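Side-chain contacts in dihydrodipicolinate synthase (Bacteroides thetaiotaomicron, PDB 4XKY), which probably condenses pyruvate with aspartate semialdehyde through a lysine Schiff base, an aldolase-type step on the diaminopimelate route to lysine: residues Glu193-Met196 against Ala197-Val200; Val234-Leu237 against Gln238-Met242; Gln243-Ala246 against Thr247-Val251; Ile291-Ala294 against Leu295-Leu298. All coordinates share one frame; numbering follows the deposited sequence.

Contact 1: Glu193-Met196 against Ala197-Val200; sequences EEIM and AESV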
loop_
_atom_site.group_PDB
_atom_site.type_symbol
_atom_site.label_atom_id
_atom_site.label_comp_id
_atom_site.label_asym_id
_atom_site.label_seq_id
_atom_site.Cartn_x
_atom_site.Cartn_y
_atom_site.Cartn_z
ATOM N N GLU A 193 -11.599 -16.392 12.420
ATOM C CA GLU A 193 -12.358 -16.979 13.519
ATOM C C GLU A 193 -12.584 -16.025 14.673
ATOM O O GLU A 193 -13.545 -16.199 15.418
ATOM C CB GLU A 193 -11.732 -18.302 14.011
ATOM C CG GLU A 193 -10.337 -18.211 14.625
ATOM C CD GLU A 193 -9.492 -19.461 14.378
ATOM O OE1 GLU A 193 -8.828 -19.943 15.316
ATOM O OE2 GLU A 193 -9.484 -19.965 13.238
ATOM N N GLU A 194 -11.713 -15.018 14.817
ATOM C CA GLU A 194 -11.813 -14.085 15.933
ATOM C C GLU A 194 -13.117 -13.243 15.883
ATOM O O GLU A 194 -13.568 -12.733 16.892
ATOM C CB GLU A 194 -10.563 -13.197 15.985
ATOM C CG GLU A 194 -9.257 -13.979 16.227
ATOM C CD GLU A 194 -8.575 -14.430 14.956
ATOM O OE1 GLU A 194 -9.214 -14.412 13.862
ATOM O OE2 GLU A 194 -7.380 -14.784 15.058
ATOM N N ILE A 195 -13.743 -13.146 14.713
ATOM C CA ILE A 195 -14.942 -12.327 14.551
ATOM C C ILE A 195 -16.158 -13.131 14.072
ATOM O O ILE A 195 -17.152 -12.551 13.609
ATOM C CB ILE A 195 -14.695 -11.180 13.558
ATOM C CG1 ILE A 195 -14.188 -11.713 12.210
ATOM C CG2 ILE A 195 -13.747 -10.179 14.173
ATOM C CD1 ILE A 195 -14.221 -10.695 11.082
ATOM N N MET A 196 -16.068 -14.450 14.178
ATOM C CA MET A 196 -17.170 -15.323 13.794
ATOM C C MET A 196 -18.358 -15.094 14.699
ATOM O O MET A 196 -19.487 -14.974 14.222
ATOM C CB MET A 196 -16.750 -16.792 13.879
ATOM C CG MET A 196 -17.800 -17.808 13.453
ATOM S SD MET A 196 -18.752 -18.479 14.851
ATOM C CE MET A 196 -17.542 -19.473 15.715
ATOM N N ALA A 197 -18.111 -15.076 16.006
ATOM C CA ALA A 197 -19.197 -14.938 16.969
ATOM C C ALA A 197 -19.936 -13.623 16.759
ATOM O O ALA A 197 -21.167 -13.589 16.742
ATOM C CB ALA A 197 -18.676 -15.026 18.390
ATOM N N GLU A 198 -19.198 -12.534 16.561
ATOM C CA GLU A 198 -19.881 -11.261 16.456
ATOM C C GLU A 198 -20.624 -11.166 15.112
ATOM O O GLU A 198 -21.716 -10.614 15.048
ATOM C CB GLU A 198 -18.927 -10.103 16.704
ATOM C CG GLU A 198 -18.079 -9.698 15.526
ATOM C CD GLU A 198 -16.981 -8.750 15.962
ATOM O OE1 GLU A 198 -16.937 -7.602 15.455
ATOM O OE2 GLU A 198 -16.181 -9.156 16.833
ATOM N N SER A 199 -20.051 -11.738 14.058
ATOM C CA SER A 199 -20.694 -11.698 12.751
ATOM C C SER A 199 -21.935 -12.579 12.768
ATOM O O SER A 199 -22.967 -12.191 12.237
ATOM C CB SER A 199 -19.741 -12.156 11.657
ATOM O OG SER A 199 -18.504 -11.460 11.725
ATOM N N VAL A 200 -21.856 -13.753 13.404
ATOM C CA VAL A 200 -23.026 -14.636 13.447
ATOM C C VAL A 200 -24.148 -14.008 14.277
ATOM O O VAL A 200 -25.312 -14.065 13.899
ATOM C CB VAL A 200 -22.680 -16.054 13.954
ATOM C CG1 VAL A 200 -23.935 -16.887 14.182
ATOM C CG2 VAL A 200 -21.817 -16.767 12.934
HETATM O O HOH W 1 -15.477 -15.419 17.204
HETATM O O HOH W 2 -16.520 -12.362 17.438
#
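Ser199 grips the carbonyl of Ile195 with two donors where the loop after strand 187-190 of the TIM barrel turns into helix 196-201. Ile195 sits at the N-cap position. The hydroxyl OG lies 2.6 Å from Ile195 O, and the Ser199 amide N, 3.0 Å from the same oxygen, reaches it from the opposite face of the carbonyl plane. OG gets there by standing beside its own backbone N (chi1 -51°), folded back toward the previous turn.

On the tight side, Val200 N bonds to Met196 O over 2.8 Å. The Met196 chain bends so that SD runs alongside Val200 CG2, 4.0 Å away, both side chains pointing the same way against Leu222 and Tyr223 of helix 216-227.

The other side is wetter. Ile195 has no polar side chain to cap the helix, and ordered waters serve the first-turn amides instead: one accepts from Ala197 N, a second from Glu198 N at 2.8 Å. The Glu198 carboxylate leans over this second water, OE2 passing obliquely 3.7 Å from Ile195 CG2. Its OE1 lies near an acidic side chain of a neighbouring subunit, which would favour a raised pKa. Shortening Glu198 to an alanine would probably cost the second water an acceptor and take the carboxylate off the Ile195 methyl. That water spans the bend between the two segments, with its oxygen 3.0 Å from Glu194 O and 3.3 Å from Glu198 OE2.

Contact 2: Val234-Leu237 against Gln238-Met242; sequences VRRL and QEKVM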
loop_
_atom_site.group_PDB
_atom_site.type_symbol
_atom_site.label_atom_id
_atom_site.label_comp_id
_atom_site.label_asym_id
_atom_site.label_seq_id
_atom_site.Cartn_x
_atom_site.Cartn_y
_atom_site.Cartn_z
ATOM N N VAL A 234 -21.419 -17.362 24.602
ATOM C CA VAL A 234 -20.613 -16.619 23.606
ATOM C C VAL A 234 -19.347 -16.062 24.291
ATOM O O VAL A 234 -18.223 -16.282 23.824
ATOM C CB VAL A 234 -21.405 -15.473 22.938
ATOM C CG1 VAL A 234 -20.493 -14.563 22.148
ATOM C CG2 VAL A 234 -22.463 -16.021 22.011
ATOM N N ARG A 235 -19.525 -15.389 25.427
ATOM C CA ARG A 235 -18.378 -14.817 26.143
ATOM C C ARG A 235 -17.363 -15.861 26.601
ATOM O O ARG A 235 -16.166 -15.664 26.447
ATOM C CB ARG A 235 -18.826 -13.935 27.316
ATOM C CG ARG A 235 -19.308 -12.562 26.856
ATOM C CD ARG A 235 -19.646 -11.636 28.018
ATOM N NE ARG A 235 -20.747 -12.160 28.824
ATOM C CZ ARG A 235 -22.035 -11.826 28.701
ATOM N NH1 ARG A 235 -22.445 -10.929 27.799
ATOM N NH2 ARG A 235 -22.934 -12.404 29.499
ATOM N N ARG A 236 -17.838 -16.968 27.154
ATOM C CA ARG A 236 -16.948 -18.003 27.657
ATOM C C ARG A 236 -16.112 -18.589 26.529
ATOM O O ARG A 236 -14.891 -18.753 26.661
ATOM C CB ARG A 236 -17.766 -19.117 28.307
ATOM C CG ARG A 236 -16.919 -20.120 29.080
ATOM C CD ARG A 236 -17.782 -21.097 29.855
ATOM N NE ARG A 236 -18.500 -22.033 28.992
ATOM C CZ ARG A 236 -17.962 -23.111 28.424
ATOM N NH1 ARG A 236 -16.676 -23.404 28.594
ATOM N NH2 ARG A 236 -18.718 -23.906 27.679
ATOM N N LEU A 237 -16.791 -18.897 25.421
ATOM C CA LEU A 237 -16.159 -19.560 24.277
ATOM C C LEU A 237 -15.315 -18.600 23.452
ATOM O O LEU A 237 -14.268 -18.991 22.946
ATOM C CB LEU A 237 -17.205 -20.263 23.415
ATOM C CG LEU A 237 -17.946 -21.387 24.160
ATOM C CD1 LEU A 237 -19.017 -22.036 23.295
ATOM C CD2 LEU A 237 -16.993 -22.451 24.690
ATOM N N GLN A 238 -15.754 -17.350 23.322
ATOM C CA GLN A 238 -14.929 -16.339 22.656
ATOM C C GLN A 238 -13.551 -16.201 23.346
ATOM O O GLN A 238 -12.528 -16.039 22.670
ATOM C CB GLN A 238 -15.658 -14.982 22.573
ATOM C CG GLN A 238 -14.886 -13.867 21.875
ATOM C CD GLN A 238 -14.648 -14.139 20.392
ATOM O OE1 GLN A 238 -15.102 -15.151 19.844
ATOM N NE2 GLN A 238 -13.931 -13.241 19.741
ATOM N N GLU A 239 -13.516 -16.287 24.671
ATOM C CA GLU A 239 -12.249 -16.158 25.394
ATOM C C GLU A 239 -11.294 -17.292 25.031
ATOM O O GLU A 239 -10.088 -17.067 24.903
ATOM C CB GLU A 239 -12.443 -16.093 26.917
ATOM C CG GLU A 239 -11.118 -16.094 27.702
ATOM C CD GLU A 239 -11.208 -15.529 29.121
ATOM O OE1 GLU A 239 -12.308 -15.515 29.712
ATOM O OE2 GLU A 239 -10.160 -15.107 29.668
ATOM N N LYS A 240 -11.828 -18.502 24.868
ATOM C CA LYS A 240 -11.011 -19.637 24.443
ATOM C C LYS A 240 -10.520 -19.442 23.004
ATOM O O LYS A 240 -9.335 -19.628 22.715
ATOM C CB LYS A 240 -11.790 -20.950 24.544
ATOM C CG LYS A 240 -12.055 -21.427 25.963
ATOM C CD LYS A 240 -12.651 -22.832 25.921
ATOM C CE LYS A 240 -13.502 -23.160 27.138
ATOM N NZ LYS A 240 -12.642 -23.542 28.290
ATOM N N VAL A 241 -11.428 -19.086 22.097
ATOM C CA VAL A 241 -11.014 -18.743 20.746
ATOM C C VAL A 241 -9.942 -17.659 20.770
ATOM O O VAL A 241 -8.949 -17.783 20.060
ATOM C CB VAL A 241 -12.198 -18.334 19.856
ATOM C CG1 VAL A 241 -11.720 -17.754 18.532
ATOM C CG2 VAL A 241 -13.053 -19.555 19.567
ATOM N N MET A 242 -10.085 -16.621 21.599
ATOM C CA MET A 242 -9.065 -15.555 21.564
ATOM C C MET A 242 -7.737 -16.007 22.176
ATOM O O MET A 242 -6.675 -15.539 21.766
ATOM C CB MET A 242 -9.554 -14.229 22.159
ATOM C CG MET A 242 -10.645 -13.516 21.355
ATOM S SD MET A 242 -10.419 -13.363 19.559
ATOM C CE MET A 242 -8.894 -12.413 19.545
HETATM O O HOH W 3 -14.731 -22.462 30.563
#
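Arg236 and Lys240, one turn apart on helix 231-247, lie side by side with their chains pointing the same way. The charged pair comes first. Arg236 NH1 is 4.0 Å from Lys240 NZ, a like-charge approach that a shared water probably eases: it takes a hydrogen bond from NH1 at 2.9 Å, in the plane of the guanidinium, and a weak one from NZ at 3.3 Å. Arg236 also has a counterion, Glu233, in a salt bridge through NH2, which would offset part of the repulsion. Among the uncharged polar groups, Gln238 bends at chi2 (65°), and its NE2 bonds to the carbonyl of Glu194.

Packing contacts are few. Leu237 CD2 rests over one face of the Arg236 guanidinium, toward its rim, and comes within 4.3 Å of Lys240 CE, so the leucine methyl sits beside both long chains. Leu237 also presses on Leu218 and Ser221 of helix 216-227, while Gln238 and Val241 both meet Leu222.

Backbone bonds hold the turns together: Gln238 N to Val234 O at 2.7 Å, a longer one from Glu239 N to Arg235 O at 3.3 Å, and Val241 N to Leu237 O at 3.0 Å, almost straight at 177°.

Charged residues on one side and buried ones on the other make this an amphipathic helix, part of the helical C-terminal region that follows the TIM barrel in the DapA family.

Contact 3: Gln243-Ala246 against Thr247-Val251; sequences QISA and TIYTV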
loop_
_atom_site.group_PDB
_atom_site.type_symbol
_atom_site.label_atom_id
_atom_site.label_comp_id
_atom_site.label_asym_id
_atom_site.label_seq_id
_atom_site.Cartn_x
_atom_site.Cartn_y
_atom_site.Cartn_z
ATOM N N GLN A 243 -7.784 -16.948 23.109
ATOM C CA GLN A 243 -6.563 -17.527 23.652
ATOM C C GLN A 243 -5.800 -18.362 22.602
ATOM O O GLN A 243 -4.579 -18.291 22.507
ATOM C CB GLN A 243 -6.884 -18.384 24.880
ATOM C CG GLN A 243 -5.629 -18.760 25.651
ATOM C CD GLN A 243 -5.920 -19.628 26.849
ATOM O OE1 GLN A 243 -7.035 -19.689 27.312
ATOM N NE2 GLN A 243 -4.911 -20.326 27.336
ATOM N N ILE A 244 -6.529 -19.154 21.825
ATOM C CA ILE A 244 -5.936 -19.950 20.745
ATOM C C ILE A 244 -5.241 -18.997 19.791
ATOM O O ILE A 244 -4.071 -19.176 19.444
ATOM C CB ILE A 244 -7.017 -20.749 19.998
ATOM C CG1 ILE A 244 -7.496 -21.908 20.857
ATOM C CG2 ILE A 244 -6.496 -21.274 18.675
ATOM C CD1 ILE A 244 -8.873 -22.379 20.474
ATOM N N SER A 245 -5.970 -17.960 19.398
ATOM C CA SER A 245 -5.443 -16.948 18.478
ATOM C C SER A 245 -4.177 -16.235 18.983
ATOM O O SER A 245 -3.233 -15.949 18.202
ATOM C CB SER A 245 -6.550 -15.934 18.135
ATOM O OG SER A 245 -6.031 -14.842 17.398
ATOM N N ALA A 246 -4.164 -15.928 20.277
ATOM C CA ALA A 246 -3.039 -15.240 20.899
ATOM C C ALA A 246 -1.829 -16.124 21.102
ATOM O O ALA A 246 -0.712 -15.607 21.147
ATOM C CB ALA A 246 -3.454 -14.687 22.250
ATOM N N THR A 247 -2.055 -17.432 21.286
ATOM C CA THR A 247 -1.005 -18.355 21.756
ATOM C C THR A 247 -0.618 -19.461 20.780
ATOM O O THR A 247 0.497 -19.951 20.860
ATOM C CB THR A 247 -1.329 -19.024 23.114
ATOM O OG1 THR A 247 -2.510 -19.856 23.020
ATOM C CG2 THR A 247 -1.484 -17.966 24.210
ATOM N N ILE A 248 -1.507 -19.879 19.880
ATOM C CA ILE A 248 -1.125 -20.894 18.892
ATOM C C ILE A 248 -0.642 -20.269 17.601
ATOM O O ILE A 248 0.145 -20.881 16.881
ATOM C CB ILE A 248 -2.276 -21.883 18.557
ATOM C CG1 ILE A 248 -2.842 -22.546 19.799
ATOM C CG2 ILE A 248 -1.822 -22.983 17.582
ATOM C CD1 ILE A 248 -1.863 -23.428 20.546
ATOM N N TYR A 249 -1.141 -19.086 17.250
ATOM C CA TYR A 249 -0.860 -18.554 15.939
ATOM C C TYR A 249 0.268 -17.530 15.964
ATOM O O TYR A 249 0.594 -16.984 14.921
ATOM C CB TYR A 249 -2.098 -17.915 15.334
ATOM C CG TYR A 249 -3.305 -18.829 15.215
ATOM C CD1 TYR A 249 -3.171 -20.231 15.113
ATOM C CD2 TYR A 249 -4.582 -18.293 15.180
ATOM C CE1 TYR A 249 -4.291 -21.048 14.998
ATOM C CE2 TYR A 249 -5.701 -19.101 15.063
ATOM C CZ TYR A 249 -5.556 -20.471 14.977
ATOM O OH TYR A 249 -6.673 -21.253 14.851
ATOM N N THR A 250 0.884 -17.276 17.122
ATOM C CA THR A 250 1.858 -16.152 17.229
ATOM C C THR A 250 3.300 -16.583 17.513
ATOM O O THR A 250 4.121 -15.759 17.863
ATOM C CB THR A 250 1.443 -15.179 18.345
ATOM O OG1 THR A 250 1.267 -15.924 19.563
ATOM C CG2 THR A 250 0.130 -14.463 17.983
ATOM N N VAL A 251 3.624 -17.859 17.354
ATOM C CA VAL A 251 4.962 -18.335 17.690
ATOM C C VAL A 251 6.023 -18.035 16.639
ATOM O O VAL A 251 7.174 -17.780 16.972
ATOM C CB VAL A 251 4.960 -19.828 17.988
ATOM C CG1 VAL A 251 6.386 -20.349 18.087
ATOM C CG2 VAL A 251 4.211 -20.052 19.293
HETATM O O HOH W 4 -2.304 -21.128 25.317
#
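Thr247 turns its hydroxyl back on Gln243 O at 2.6 Å, while its backbone N makes only a weak bond to that oxygen. OG1 stands between its own N and carbonyl carbon (chi1 63°), which aims it at the carbonyl from 40° above the plane, and a water donates to it at 2.6 Å. Thr250 repeats the grip one turn on, OG1 to Ala246 O at 2.6 Å. Between them Ile248 N bonds to Ile244 O at 2.7 Å. A valine in place of Thr247 would probably leave Gln243 O with just the weak amide bond and the water with its weak one from Gln243 NE2.

Ile244 CG2 lies 3.9 Å from Tyr249 CZ, the two side chains running the same way, and Ser245 CA approaches the ring obliquely at CD2.

Further out, the tyrosine is fixed by its OH on Glu193 and by an edge-to-face contact with Tyr258, while Ser245 OG bonds to Glu194. The Tyr249 side chain lies about 8 Å from that of Thr48, a predicted pyruvate-binding residue. Hydroxyls bonded to the carbonyl four residues back are familiar for threonine along a helix and its exit, here where helix 231-247 gives way to a loop.

Contact 4: Ile291-Ala294 against Leu295-Leu298; sequences IWKA and LQNL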
loop_
_atom_site.group_PDB
_atom_site.type_symbol
_atom_site.label_atom_id
_atom_site.label_comp_id
_atom_site.label_asym_id
_atom_site.label_seq_id
_atom_site.Cartn_x
_atom_site.Cartn_y
_atom_site.Cartn_z
ATOM N N ILE A 291 4.564 -24.467 21.168
ATOM C CA ILE A 291 3.212 -24.739 20.763
ATOM C C ILE A 291 2.638 -25.787 21.725
ATOM O O ILE A 291 1.524 -25.653 22.145
ATOM C CB ILE A 291 3.116 -25.201 19.284
ATOM C CG1 ILE A 291 3.490 -24.053 18.340
ATOM C CG2 ILE A 291 1.717 -25.712 18.976
ATOM C CD1 ILE A 291 2.420 -23.014 18.125
ATOM N N TRP A 292 3.398 -26.821 22.078
ATOM C CA TRP A 292 2.914 -27.844 23.025
ATOM C C TRP A 292 2.504 -27.209 24.379
ATOM O O TRP A 292 1.413 -27.472 24.898
ATOM C CB TRP A 292 3.967 -28.953 23.198
ATOM C CG TRP A 292 3.631 -30.017 24.221
ATOM C CD1 TRP A 292 4.377 -30.352 25.306
ATOM C CD2 TRP A 292 2.493 -30.899 24.227
ATOM N NE1 TRP A 292 3.772 -31.371 26.003
ATOM C CE2 TRP A 292 2.607 -31.719 25.369
ATOM C CE3 TRP A 292 1.373 -31.047 23.398
ATOM C CZ2 TRP A 292 1.645 -32.703 25.704
ATOM C CZ3 TRP A 292 0.408 -32.026 23.729
ATOM C CH2 TRP A 292 0.563 -32.841 24.873
ATOM N N LYS A 293 3.370 -26.353 24.918
ATOM C CA LYS A 293 3.075 -25.590 26.147
ATOM C C LYS A 293 1.784 -24.802 26.024
ATOM O O LYS A 293 0.936 -24.787 26.927
ATOM C CB LYS A 293 4.228 -24.621 26.449
ATOM C CG LYS A 293 3.999 -23.655 27.608
ATOM C CD LYS A 293 3.812 -24.407 28.917
ATOM C CE LYS A 293 3.798 -23.488 30.128
ATOM N NZ LYS A 293 4.440 -24.194 31.269
ATOM N N ALA A 294 1.643 -24.107 24.908
ATOM C CA ALA A 294 0.410 -23.389 24.637
ATOM C C ALA A 294 -0.812 -24.323 24.649
ATOM O O ALA A 294 -1.865 -23.964 25.202
ATOM C CB ALA A 294 0.500 -22.672 23.300
ATOM N N LEU A 295 -0.681 -25.498 24.025
ATOM C CA LEU A 295 -1.794 -26.437 23.956
ATOM C C LEU A 295 -2.149 -26.945 25.337
ATOM O O LEU A 295 -3.317 -27.022 25.667
ATOM C CB LEU A 295 -1.501 -27.636 23.054
ATOM C CG LEU A 295 -1.641 -27.457 21.544
ATOM C CD1 LEU A 295 -1.088 -28.703 20.862
ATOM C CD2 LEU A 295 -3.097 -27.242 21.136
ATOM N N GLN A 296 -1.143 -27.249 26.153
ATOM C CA GLN A 296 -1.403 -27.710 27.508
ATOM C C GLN A 296 -2.075 -26.639 28.373
ATOM O O GLN A 296 -2.813 -26.965 29.297
ATOM C CB GLN A 296 -0.121 -28.140 28.180
ATOM C CG GLN A 296 0.592 -29.330 27.559
ATOM C CD GLN A 296 1.939 -29.554 28.238
ATOM O OE1 GLN A 296 2.781 -28.655 28.266
ATOM N NE2 GLN A 296 2.136 -30.738 28.821
ATOM N N ASN A 297 -1.796 -25.375 28.086
ATOM C CA ASN A 297 -2.438 -24.256 28.779
ATOM C C ASN A 297 -3.857 -23.946 28.327
ATOM O O ASN A 297 -4.584 -23.271 29.039
ATOM C CB ASN A 297 -1.608 -22.989 28.636
ATOM C CG ASN A 297 -0.377 -22.995 29.510
ATOM O OD1 ASN A 297 -0.194 -23.857 30.373
ATOM N ND2 ASN A 297 0.479 -22.023 29.293
ATOM N N LEU A 298 -4.247 -24.394 27.141
ATOM C CA LEU A 298 -5.662 -24.376 26.772
ATOM C C LEU A 298 -6.370 -25.458 27.553
ATOM O O LEU A 298 -7.416 -25.229 28.143
ATOM C CB LEU A 298 -5.858 -24.673 25.293
ATOM C CG LEU A 298 -5.151 -23.756 24.313
ATOM C CD1 LEU A 298 -5.414 -24.289 22.923
ATOM C CD2 LEU A 298 -5.608 -22.316 24.450
#
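Four amide-to-carbonyl bonds, each spanning four residues, join Ile291-Ala294 to Leu295-Leu298 in alpha-helical fashion, from Leu295 N to Ile291 O at 2.9 Å through to Leu298 N to Ala294 O at 3.1 Å.

Among the side chains the main event is Trp292 under Gln296. The indole swings out with CG opposite the backbone N (chi1 176°), and the glutamine folds across it: Gln296 CG sits over the six-membered ring, 4.0 Å from its centroid and 20° off the normal, a CH-pi contact. Beyond CG the chain runs extended, so the amide continues over the five-membered part, its plane 27° from that of the ring in a stacked arrangement. Gln296 NE2 comes within 3.3 Å of Trp292 NE1, but both are donors, and this closeness belongs to the stack, not to a hydrogen bond. At the benzo end of the indole Leu295 CD1 comes obliquely to within 4.2 Å of Trp292 CE3, slightly to the same side as the glutamine. The indole also touches a crystal neighbour, which may influence its pose.

Lys293 and Asn297 make a looser pair. The aliphatic Lys293 CE passes 3.7 Å from Asn297 ND2, and the asparagine CG lies 3.4 Å from Lys293 O, whose own bond goes to Asn297 N.

Away from this exposed face, the helix turns its apolar residues inward: Ile291 and Leu295 meet Leu268 of helix 257-268, Ala294 touches Thr247, and Leu298 packs on Gln243 and Ile244 of helix 231-247.

Contacts 1 to 4 follow each other along the chain. Contact 1 belongs to the barrel, where the loop after strand 187-190 enters helix 196-201; contact 2 lies on helix 231-247 and contact 3 runs from it into the following loop, their centres 13 Å apart, and contact 4 lies on the last helix, 285-298. The centres of contacts 1 and 2 are about 10 Å apart, as are those of contacts 3 and 4. Helix 231-247 is therefore the bridge: it ties to the barrel through Gln238, Ser245 and the following Tyr249, and to the C-terminal helix through Gln243 and, just past its end, Ile248. Contacts 1 and 4 never meet, their nearest atoms about 9 Å apart.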